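PHOX (Pseudomonas fluorescens, PDB 3ZWU) catalyses the hydrolysis of phosphate monoesters as an alkaline phosphatase, probably at a centre of two irons and three calcium ions where vanadate is bound in this structure. Local coordinates at residues 85-90 with 120-125; 292-297 with 383-388; 472-477 with 521-526. All coordinates share one frame; numbering follows the deposited sequence. Where two conformers were deposited one is given.

Interaction 1 of 3, residues 85-90 with 120-125; sequences MAINNE and SVIEVQ. With FEO (mu-oxo-diiron), chain I; VO4 (vanadate ion), chain C.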
loop_
_atom_site.group_PDB
_atom_site.type_symbol
_atom_site.label_atom_id
_atom_site.label_comp_id
_atom_site.label_asym_id
_atom_site.label_seq_id
_atom_site.Cartn_x
_atom_site.Cartn_y
_atom_site.Cartn_z
ATOM N N MET A 85 -6.818 2.786 15.179
ATOM C CA MET A 85 -6.393 2.192 13.923
ATOM C C MET A 85 -6.599 3.219 12.831
ATOM O O MET A 85 -7.646 3.858 12.794
ATOM C CB MET A 85 -7.170 0.910 13.613
ATOM C CG MET A 85 -6.828 -0.223 14.555
ATOM S SD MET A 85 -7.745 -1.734 14.197
ATOM C CE MET A 85 -6.954 -2.253 12.701
ATOM N N ALA A 86 -5.581 3.431 11.990
ATOM C CA ALA A 86 -5.657 4.328 10.842
ATOM C C ALA A 86 -5.687 3.395 9.649
ATOM O O ALA A 86 -4.768 2.595 9.490
ATOM C CB ALA A 86 -4.442 5.229 10.791
ATOM N N ILE A 87 -6.778 3.419 8.876
ATOM C CA ILE A 87 -7.009 2.470 7.793
ATOM C C ILE A 87 -7.225 3.197 6.489
ATOM O O ILE A 87 -8.123 4.031 6.395
ATOM C CB ILE A 87 -8.238 1.579 8.132
ATOM C CG1 ILE A 87 -8.051 0.809 9.461
ATOM C CG2 ILE A 87 -8.541 0.602 6.976
ATOM C CD1 ILE A 87 -9.352 0.471 10.173
ATOM N N ASN A 88 -6.437 2.850 5.471
ATOM C CA ASN A 88 -6.569 3.465 4.164
ATOM C C ASN A 88 -7.801 2.974 3.449
ATOM O O ASN A 88 -8.197 1.822 3.611
ATOM C CB ASN A 88 -5.375 3.150 3.281
ATOM C CG ASN A 88 -4.105 3.783 3.744
ATOM O OD1 ASN A 88 -4.087 4.629 4.636
ATOM N ND2 ASN A 88 -3.011 3.418 3.116
ATOM N N ASN A 89 -8.347 3.831 2.597
ATOM C CA ASN A 89 -9.489 3.536 1.742
ATOM C C ASN A 89 -9.016 3.908 0.351
ATOM O O ASN A 89 -8.870 5.087 0.038
ATOM C CB ASN A 89 -10.679 4.352 2.178
ATOM C CG ASN A 89 -11.131 4.000 3.567
ATOM O OD1 ASN A 89 -11.138 4.848 4.467
ATOM N ND2 ASN A 89 -11.570 2.764 3.764
ATOM N N GLU A 90 -8.693 2.902 -0.459
ATOM C CA GLU A 90 -8.022 3.123 -1.729
ATOM C C GLU A 90 -8.864 3.615 -2.876
ATOM O O GLU A 90 -8.458 4.537 -3.573
ATOM C CB GLU A 90 -7.269 1.858 -2.131
ATOM C CG GLU A 90 -6.272 2.112 -3.247
ATOM C CD GLU A 90 -5.537 0.882 -3.714
ATOM O OE1 GLU A 90 -6.188 -0.173 -3.894
ATOM O OE2 GLU A 90 -4.312 0.986 -3.942
ATOM N N SER A 120 -9.541 6.236 7.244
ATOM C CA SER A 120 -10.538 6.137 8.292
ATOM C C SER A 120 -9.776 5.889 9.582
ATOM O O SER A 120 -9.089 4.871 9.687
ATOM C CB SER A 120 -11.497 4.981 8.029
ATOM O OG SER A 120 -12.294 5.200 6.879
ATOM N N VAL A 121 -9.836 6.834 10.534
ATOM C CA VAL A 121 -9.213 6.666 11.837
ATOM C C VAL A 121 -10.326 6.195 12.748
ATOM O O VAL A 121 -11.382 6.824 12.769
ATOM C CB VAL A 121 -8.551 7.948 12.378
ATOM C CG1 VAL A 121 -7.904 7.689 13.740
ATOM C CG2 VAL A 121 -7.524 8.488 11.381
ATOM N N ILE A 122 -10.126 5.078 13.454
ATOM C CA ILE A 122 -11.145 4.545 14.351
ATOM C C ILE A 122 -10.559 4.146 15.680
ATOM O O ILE A 122 -9.395 3.759 15.748
ATOM C CB ILE A 122 -11.878 3.336 13.711
ATOM C CG1 ILE A 122 -10.931 2.136 13.461
ATOM C CG2 ILE A 122 -12.595 3.755 12.432
ATOM C CD1 ILE A 122 -11.640 0.870 13.016
ATOM N N GLU A 123 -11.385 4.181 16.727
ATOM C CA GLU A 123 -11.002 3.673 18.027
ATOM C C GLU A 123 -11.536 2.252 18.112
ATOM O O GLU A 123 -12.662 1.979 17.678
ATOM C CB GLU A 123 -11.574 4.517 19.178
ATOM C CG GLU A 123 -11.280 3.909 20.544
ATOM C CD GLU A 123 -11.754 4.674 21.759
ATOM O OE1 GLU A 123 -11.961 5.904 21.659
ATOM O OE2 GLU A 123 -11.836 4.053 22.842
ATOM N N VAL A 124 -10.737 1.363 18.704
ATOM C CA VAL A 124 -11.118 -0.012 18.972
ATOM C C VAL A 124 -10.898 -0.260 20.463
ATOM O O VAL A 124 -9.958 0.292 21.043
ATOM C CB VAL A 124 -10.386 -1.045 18.080
ATOM C CG1 VAL A 124 -10.811 -0.899 16.627
ATOM C CG2 VAL A 124 -8.866 -0.949 18.209
ATOM N N GLN A 125 -11.798 -1.030 21.092
ATOM C CA GLN A 125 -11.712 -1.366 22.512
ATOM C C GLN A 125 -11.805 -2.869 22.674
ATOM O O GLN A 125 -12.583 -3.508 21.969
ATOM C CB GLN A 125 -12.833 -0.692 23.312
ATOM C CG GLN A 125 -12.434 0.656 23.889
ATOM C CD GLN A 125 -13.601 1.394 24.505
ATOM O OE1 GLN A 125 -14.589 0.795 24.943
ATOM N NE2 GLN A 125 -13.511 2.718 24.564
HETATM FE FE1 FEO I . -2.782 -0.266 -4.266
HETATM FE FE2 FEO I . 0.084 -1.617 -5.802
HETATM O O FEO I . -1.474 -1.691 -4.689
HETATM V V VO4 C . -2.909 -2.461 -6.375
HETATM O O1 VO4 C . -4.028 -3.074 -7.571
HETATM O O2 VO4 C . -2.905 -3.862 -5.304
HETATM O O3 VO4 C . -3.774 -1.026 -5.943
HETATM O O4 VO4 C . -1.446 -2.296 -7.294
HETATM O O HOH W 1 -3.702 -1.911 -3.095
#
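The two middle strands of a four-stranded antiparallel blade, 82-89 and 118-127, pair here through Met85, Ala86 and Ile87 on one side and Ile122, Val121 and Ser120 on the other. Met85 N and O each make a 2.8 Å bond with Ile122 O and N respectively, a hydrogen-bonded pair. Ile87 and Ser120 repeat the pattern, and between them Ala86 and Val121 form the non-hydrogen-bonded pair, their CA atoms 4.4 Å apart. The alternation sends Met85, Ile87, Ser120 and Ile122 to one face of the blade and Ala86 with Val121 to the other.

On the first face the apolar side chains pack against one another. Ile122 carries CG1 between its own N and carbonyl carbon (chi1 64°), a setting that lays CD1 against CD1 of Ile87 at 3.7 Å. Met85 CB rests on Ile122 CG1, while its SD meets Val124 CG1 at 4.0 Å, the two side chains crossing at about a right angle. Strand 30-37 packs over this group with Leu35 and Ile36.

Where the main-chain ladder between the segments ends, a side-chain bond takes over. Ser120 OG donates to Asn89 OD1 at 2.7 Å, in the carbonyl plane and on a lone pair of the amide oxygen. Asn89 ND2 turns to Asp66 O and Ser120 OG also receives Gly65 N, so this buried polar pair is tied to the 65-66 loop. One residue on, Glu90 leaves the strand with its chain extended beyond CG, and OE2 binds an iron at 2.0 Å, the same iron as Cys179; Gln550 holds OE1. Four antiparallel strands in sequential order form the meander of a beta-propeller blade, consistent with the beta-propeller clan of the PhoX family.

Interaction 2 of 3, residues 292-297 with 383-388; sequences DERGEF and MDRPEW. With CA (calcium ion), chain G; CA (calcium ion), chain F; FEO (mu-oxo-diiron), chain I; VO4 (vanadate ion), chain C.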
loop_
_atom_site.group_PDB
_atom_site.type_symbol
_atom_site.label_atom_id
_atom_site.label_comp_id
_atom_site.label_asym_id
_atom_site.label_seq_id
_atom_site.Cartn_x
_atom_site.Cartn_y
_atom_site.Cartn_z
ATOM N N ASP A 292 4.724 1.345 -7.379
ATOM C CA ASP A 292 4.052 0.249 -8.059
ATOM C C ASP A 292 3.601 0.563 -9.469
ATOM O O ASP A 292 2.495 1.054 -9.693
ATOM C CB ASP A 292 2.873 -0.305 -7.254
ATOM C CG ASP A 292 2.222 -1.513 -7.913
ATOM O OD1 ASP A 292 2.732 -1.973 -8.957
ATOM O OD2 ASP A 292 1.174 -1.955 -7.427
ATOM N N GLU A 293 4.430 0.177 -10.418
ATOM C CA GLU A 293 4.109 0.211 -11.829
ATOM C C GLU A 293 5.138 -0.672 -12.521
ATOM O O GLU A 293 6.267 -0.781 -12.035
ATOM C CB GLU A 293 4.086 1.634 -12.388
ATOM C CG GLU A 293 3.622 1.702 -13.830
ATOM C CD GLU A 293 3.267 3.086 -14.339
ATOM O OE1 GLU A 293 2.928 3.969 -13.517
ATOM O OE2 GLU A 293 3.309 3.279 -15.574
ATOM N N ARG A 294 4.739 -1.346 -13.607
ATOM C CA ARG A 294 5.648 -2.233 -14.333
ATOM C C ARG A 294 6.894 -1.459 -14.751
ATOM O O ARG A 294 6.773 -0.420 -15.398
ATOM C CB ARG A 294 4.979 -2.808 -15.590
ATOM C CG ARG A 294 3.873 -3.832 -15.319
ATOM C CD ARG A 294 3.310 -4.409 -16.612
ATOM N NE ARG A 294 2.869 -3.369 -17.549
ATOM C CZ ARG A 294 1.643 -2.849 -17.632
ATOM N NH1 ARG A 294 0.672 -3.273 -16.827
ATOM N NH2 ARG A 294 1.378 -1.904 -18.527
ATOM N N GLY A 295 8.077 -1.938 -14.362
ATOM C CA GLY A 295 9.334 -1.301 -14.737
ATOM C C GLY A 295 9.715 -0.055 -13.950
ATOM O O GLY A 295 10.597 0.680 -14.400
ATOM N N GLU A 296 9.088 0.194 -12.790
ATOM C CA GLU A 296 9.438 1.346 -11.970
ATOM C C GLU A 296 10.382 0.933 -10.834
ATOM O O GLU A 296 10.873 -0.198 -10.829
ATOM C CB GLU A 296 8.188 2.119 -11.534
ATOM C CG GLU A 296 7.566 2.932 -12.659
ATOM C CD GLU A 296 8.365 4.046 -13.316
ATOM O OE1 GLU A 296 9.416 4.453 -12.772
ATOM O OE2 GLU A 296 7.890 4.564 -14.353
ATOM N N PHE A 297 10.719 1.865 -9.939
ATOM C CA PHE A 297 11.799 1.693 -8.982
ATOM C C PHE A 297 11.454 1.578 -7.501
ATOM O O PHE A 297 10.308 1.744 -7.088
ATOM C CB PHE A 297 12.773 2.870 -9.183
ATOM C CG PHE A 297 13.067 3.197 -10.630
ATOM C CD1 PHE A 297 13.523 2.222 -11.499
ATOM C CD2 PHE A 297 12.952 4.492 -11.102
ATOM C CE1 PHE A 297 13.833 2.531 -12.820
ATOM C CE2 PHE A 297 13.287 4.809 -12.417
ATOM C CZ PHE A 297 13.715 3.823 -13.272
ATOM N N MET A 383 11.967 -2.430 -12.073
ATOM C CA MET A 383 11.526 -3.588 -11.298
ATOM C C MET A 383 10.155 -4.110 -11.663
ATOM O O MET A 383 9.332 -3.404 -12.251
ATOM C CB MET A 383 11.510 -3.235 -9.802
ATOM C CG MET A 383 12.798 -2.649 -9.286
ATOM S SD MET A 383 14.225 -3.746 -9.460
ATOM C CE MET A 383 13.847 -4.954 -8.204
ATOM N N ASP A 384 9.898 -5.359 -11.242
ATOM C CA ASP A 384 8.621 -6.021 -11.470
ATOM C C ASP A 384 7.582 -5.605 -10.440
ATOM O O ASP A 384 7.218 -6.387 -9.562
ATOM C CB ASP A 384 8.778 -7.551 -11.455
ATOM C CG ASP A 384 9.522 -8.153 -12.621
ATOM O OD1 ASP A 384 9.819 -7.414 -13.580
ATOM O OD2 ASP A 384 9.753 -9.382 -12.598
ATOM N N ARG A 385 7.078 -4.375 -10.564
ATOM C CA ARG A 385 6.019 -3.845 -9.708
ATOM C C ARG A 385 6.286 -3.961 -8.204
ATOM O O ARG A 385 5.684 -4.805 -7.525
ATOM C CB ARG A 385 4.697 -4.514 -10.050
ATOM C CG ARG A 385 4.179 -4.174 -11.430
ATOM C CD ARG A 385 2.782 -4.712 -11.614
ATOM N NE ARG A 385 1.858 -4.112 -10.651
ATOM C CZ ARG A 385 0.649 -4.578 -10.349
ATOM N NH1 ARG A 385 0.178 -5.669 -10.948
ATOM N NH2 ARG A 385 -0.101 -3.959 -9.445
ATOM N N PRO A 386 7.145 -3.094 -7.667
ATOM C CA PRO A 386 7.382 -3.092 -6.237
ATOM C C PRO A 386 6.104 -2.723 -5.497
ATOM O O PRO A 386 5.498 -1.698 -5.810
ATOM C CB PRO A 386 8.459 -2.018 -6.035
ATOM C CG PRO A 386 9.082 -1.832 -7.344
ATOM C CD PRO A 386 8.070 -2.197 -8.379
ATOM N N GLU A 387 5.674 -3.566 -4.555
ATOM C CA GLU A 387 4.520 -3.246 -3.737
ATOM C C GLU A 387 5.017 -3.043 -2.305
ATOM O O GLU A 387 5.834 -2.139 -2.113
ATOM C CB GLU A 387 3.348 -4.223 -3.953
ATOM C CG GLU A 387 2.693 -4.029 -5.312
ATOM C CD GLU A 387 1.264 -4.521 -5.442
ATOM O OE1 GLU A 387 1.083 -5.742 -5.631
ATOM O OE2 GLU A 387 0.321 -3.700 -5.359
ATOM N N TRP A 388 4.577 -3.811 -1.306
ATOM C CA TRP A 388 4.941 -3.506 0.070
ATOM C C TRP A 388 6.354 -3.872 0.422
ATOM O O TRP A 388 6.874 -4.879 -0.052
ATOM C CB TRP A 388 4.018 -4.189 1.074
ATOM C CG TRP A 388 2.591 -3.752 1.055
ATOM C CD1 TRP A 388 1.779 -3.626 -0.039
ATOM C CD2 TRP A 388 1.736 -3.677 2.194
ATOM N NE1 TRP A 388 0.478 -3.437 0.355
ATOM C CE2 TRP A 388 0.422 -3.476 1.721
ATOM C CE3 TRP A 388 1.948 -3.805 3.572
ATOM C CZ2 TRP A 388 -0.666 -3.368 2.580
ATOM C CZ3 TRP A 388 0.864 -3.717 4.421
ATOM C CH2 TRP A 388 -0.421 -3.493 3.923
HETATM CA CA CA G . -1.368 -5.450 -6.159
HETATM CA CA CA F . -1.468 -3.458 -3.136
HETATM FE FE1 FEO I . -2.782 -0.266 -4.266
HETATM FE FE2 FEO I . 0.084 -1.617 -5.802
HETATM O O FEO I . -1.474 -1.691 -4.689
HETATM V V VO4 C . -2.909 -2.461 -6.375
HETATM O O1 VO4 C . -4.028 -3.074 -7.571
HETATM O O2 VO4 C . -2.905 -3.862 -5.304
HETATM O O3 VO4 C . -3.774 -1.026 -5.943
HETATM O O4 VO4 C . -1.446 -2.296 -7.294
HETATM O O HOH W 2 -2.291 -5.189 -8.413
HETATM O O HOH W 3 -1.813 -2.248 -0.918
HETATM O O HOH W 4 -3.075 -4.796 -1.874
HETATM O O HOH W 1 -3.702 -1.911 -3.095
HETATM O O HOH W 5 -0.810 -7.566 -7.016
#
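Asp292 and Arg385 meet edge to edge, their carboxylate and guanidinium nearly coplanar (13° apart), in a side-on salt bridge. Arg385 NE reaches OD1 at 2.9 Å and NH2 reaches OD2 at 3.1 Å, both on the syn lone pairs, which fixes the rotation of the carboxylate. Asp292 holds CG anti to its N (chi1 -176°), and from there OD2 also binds an iron at 2.0 Å. Glu387 comes in with its carboxylate turned 51° from that of Asp292; its OE2 binds the same iron at 2.1 Å, and the pair OD2 and OE2 sit close because they share the metal. Both Glu387 oxygens also bind one calcium, and OE2 binds a second at a longer distance. Gly295 N bonds to Met383 O, and Met383 N to Glu296 O, joining the turn at 293-296 to the other segment.

Arg385 NH2 lies 3.0 Å from vanadate O4, near the guanidinium plane. A leucine in place of Arg385 has no guanidinium, and would probably leave the Asp292 carboxylate without its two N-H mates, freer to turn on the iron, and vanadate O4 without the nearby positive charge. Vanadate thus meets metals and arginine together, consistent with a site made for phosphate.

Interaction 3 of 3, residues 472-477 with 521-526; sequences QNMFNS and IRRFMV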
loop_
_atom_site.group_PDB
_atom_site.type_symbol
_atom_site.label_atom_id
_atom_site.label_comp_id
_atom_site.label_asym_id
_atom_site.label_seq_id
_atom_site.Cartn_x
_atom_site.Cartn_y
_atom_site.Cartn_z
ATOM N N GLN A 472 1.216 -27.495 -2.311
ATOM C CA GLN A 472 0.458 -27.304 -1.077
ATOM C C GLN A 472 0.359 -25.839 -0.644
ATOM O O GLN A 472 -0.657 -25.478 -0.064
ATOM C CB GLN A 472 1.079 -28.110 0.089
ATOM C CG GLN A 472 0.927 -29.633 -0.002
ATOM C CD GLN A 472 1.777 -30.287 -1.071
ATOM O OE1 GLN A 472 1.266 -30.872 -2.031
ATOM N NE2 GLN A 472 3.095 -30.193 -0.940
ATOM N N ASN A 473 1.419 -25.025 -0.844
ATOM C CA ASN A 473 1.455 -23.622 -0.390
ATOM C C ASN A 473 1.476 -22.575 -1.506
ATOM O O ASN A 473 1.598 -21.392 -1.204
ATOM C CB ASN A 473 2.684 -23.415 0.510
ATOM C CG ASN A 473 4.021 -23.423 -0.213
ATOM O OD1 ASN A 473 4.095 -23.495 -1.448
ATOM N ND2 ASN A 473 5.105 -23.352 0.544
ATOM N N MET A 474 1.428 -22.996 -2.775
ATOM C CA MET A 474 1.559 -22.073 -3.903
ATOM C C MET A 474 0.535 -20.953 -3.942
ATOM O O MET A 474 -0.626 -21.142 -3.583
ATOM C CB MET A 474 1.607 -22.806 -5.242
ATOM C CG MET A 474 0.375 -23.586 -5.562
ATOM S SD MET A 474 0.584 -24.372 -7.158
ATOM C CE MET A 474 -0.918 -25.294 -7.257
ATOM N N PHE A 475 0.991 -19.785 -4.395
ATOM C CA PHE A 475 0.208 -18.562 -4.478
ATOM C C PHE A 475 0.730 -17.716 -5.634
ATOM O O PHE A 475 1.755 -18.049 -6.236
ATOM C CB PHE A 475 0.362 -17.776 -3.164
ATOM C CG PHE A 475 1.785 -17.378 -2.833
ATOM C CD1 PHE A 475 2.618 -18.238 -2.140
ATOM C CD2 PHE A 475 2.288 -16.145 -3.221
ATOM C CE1 PHE A 475 3.931 -17.879 -1.841
ATOM C CE2 PHE A 475 3.603 -15.789 -2.925
ATOM C CZ PHE A 475 4.417 -16.660 -2.239
ATOM N N ASN A 476 0.060 -16.612 -5.928
ATOM C CA ASN A 476 0.545 -15.709 -6.961
ATOM C C ASN A 476 0.308 -14.273 -6.563
ATOM O O ASN A 476 -0.612 -13.968 -5.802
ATOM C CB ASN A 476 -0.070 -16.011 -8.324
ATOM C CG ASN A 476 -1.461 -15.480 -8.525
ATOM O OD1 ASN A 476 -1.642 -14.403 -9.100
ATOM N ND2 ASN A 476 -2.466 -16.221 -8.072
ATOM N N SER A 477 1.156 -13.402 -7.080
ATOM C CA SER A 477 1.078 -11.967 -6.885
ATOM C C SER A 477 1.103 -11.534 -5.425
ATOM O O SER A 477 0.161 -10.876 -4.958
ATOM C CB SER A 477 -0.132 -11.400 -7.609
ATOM O OG SER A 477 -0.175 -11.812 -8.967
ATOM N N ILE A 521 7.292 -21.521 3.902
ATOM C CA ILE A 521 6.049 -20.760 3.748
ATOM C C ILE A 521 4.868 -21.709 3.951
ATOM O O ILE A 521 4.853 -22.800 3.372
ATOM C CB ILE A 521 5.985 -20.084 2.351
ATOM C CG1 ILE A 521 7.149 -19.083 2.168
ATOM C CG2 ILE A 521 4.628 -19.374 2.146
ATOM C CD1 ILE A 521 7.408 -18.679 0.765
ATOM N N ARG A 522 3.860 -21.277 4.731
ATOM C CA ARG A 522 2.642 -22.050 4.965
ATOM C C ARG A 522 1.431 -21.172 4.710
ATOM O O ARG A 522 1.427 -20.015 5.125
ATOM C CB ARG A 522 2.598 -22.574 6.404
ATOM C CG ARG A 522 3.632 -23.646 6.677
ATOM C CD ARG A 522 3.451 -24.252 8.052
ATOM N NE ARG A 522 4.602 -25.072 8.431
ATOM C CZ ARG A 522 4.706 -25.772 9.558
ATOM N NH1 ARG A 522 3.717 -25.770 10.446
ATOM N NH2 ARG A 522 5.798 -26.484 9.803
ATOM N N ARG A 523 0.406 -21.713 4.043
ATOM C CA ARG A 523 -0.826 -20.973 3.773
ATOM C C ARG A 523 -1.638 -20.907 5.057
ATOM O O ARG A 523 -1.898 -21.932 5.678
ATOM C CB ARG A 523 -1.633 -21.639 2.659
ATOM C CG ARG A 523 -2.784 -20.781 2.169
ATOM C CD ARG A 523 -3.580 -21.434 1.065
ATOM N NE ARG A 523 -2.766 -21.745 -0.116
ATOM C CZ ARG A 523 -2.431 -22.960 -0.557
ATOM N NH1 ARG A 523 -2.824 -24.049 0.096
ATOM N NH2 ARG A 523 -1.697 -23.094 -1.654
ATOM N N PHE A 524 -2.042 -19.699 5.448
ATOM C CA PHE A 524 -2.752 -19.453 6.698
ATOM C C PHE A 524 -4.223 -19.123 6.507
ATOM O O PHE A 524 -5.041 -19.593 7.290
ATOM C CB PHE A 524 -2.057 -18.306 7.445
ATOM C CG PHE A 524 -2.747 -17.888 8.716
ATOM C CD1 PHE A 524 -2.573 -18.605 9.890
ATOM C CD2 PHE A 524 -3.539 -16.749 8.751
ATOM C CE1 PHE A 524 -3.204 -18.208 11.064
ATOM C CE2 PHE A 524 -4.161 -16.349 9.928
ATOM C CZ PHE A 524 -3.993 -17.080 11.077
ATOM N N MET A 525 -4.561 -18.267 5.536
ATOM C CA MET A 525 -5.942 -17.836 5.332
ATOM C C MET A 525 -6.271 -17.741 3.868
ATOM O O MET A 525 -5.404 -17.399 3.074
ATOM C CB MET A 525 -6.136 -16.446 5.977
ATOM C CG MET A 525 -7.577 -15.940 6.004
ATOM S SD MET A 525 -7.710 -14.237 6.624
ATOM C CE MET A 525 -7.163 -13.329 5.178
ATOM N N VAL A 526 -7.533 -18.017 3.515
ATOM C CA VAL A 526 -8.043 -17.809 2.169
ATOM C C VAL A 526 -9.223 -16.872 2.309
ATOM O O VAL A 526 -10.052 -17.062 3.202
ATOM C CB VAL A 526 -8.433 -19.097 1.429
ATOM C CG1 VAL A 526 -8.913 -18.769 0.028
ATOM C CG2 VAL A 526 -7.262 -20.071 1.383
#
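Arg523 reaches from strand 521-526 to the irregular 472-477 loop, and its side chain can be followed outward. CB points toward the loop, and CG stands opposite the backbone N (chi1 -170°), carrying the chain straight out to CD before it bends at chi3. NE turns to Gln510 OE1 on the neighbouring strand. CZ lies 3.1 Å from Gln472 O, and Asn473 CA stands over one face of the guanidinium, 3.9 Å from CZ. NH2 donates to Met474 O at 2.9 Å, in the guanidinium plane and with an angle at the hydrogen of 161°. NH1 bonds Ile16 O and makes a weak, bent bond to Gln472 O.

Strand 521-526 is an outermost strand of a four-stranded antiparallel blade in this beta-propeller-clan enzyme, with a classic bulge where Phe524 and Met525 both face Met511. The loop crossing beside it leads into 478-483, the outermost strand at the other side of the same blade.

Two residues back along the strand, Ile521 O accepts Asn473 ND2 at 2.9 Å; the donor sits above the carbonyl plane, while the acceptor lies in the plane of the amide. Asn473 OD1 is held by Thr470 N. Phe475 CE1 meets Ile521 CG2 at 4.3 Å, and Leu512 touches both side chains.

How the interactions relate
All three contacts are largely buried, but they use different chemistry. Interaction 1 is regular strand pairing inside one blade; interaction 2 joins the turn leading into strand 296-303, an inner strand of the nine-stranded sheet, to the start of 386-391, an outermost one; interaction 3 ties a loop to an outermost strand through side chains bonded to backbone carbonyls. Interactions 1 and 2 lie on opposite sides of the chain's centre, their centres 26 Å apart, yet both touch the di-iron group: one through a single glutamate past the strand, the other through two carboxylates. Interaction 3 binds no metal, although its loop runs on toward the calcium ligand Asp479. Gln472 and Arg294 are the exposed residues among those touching.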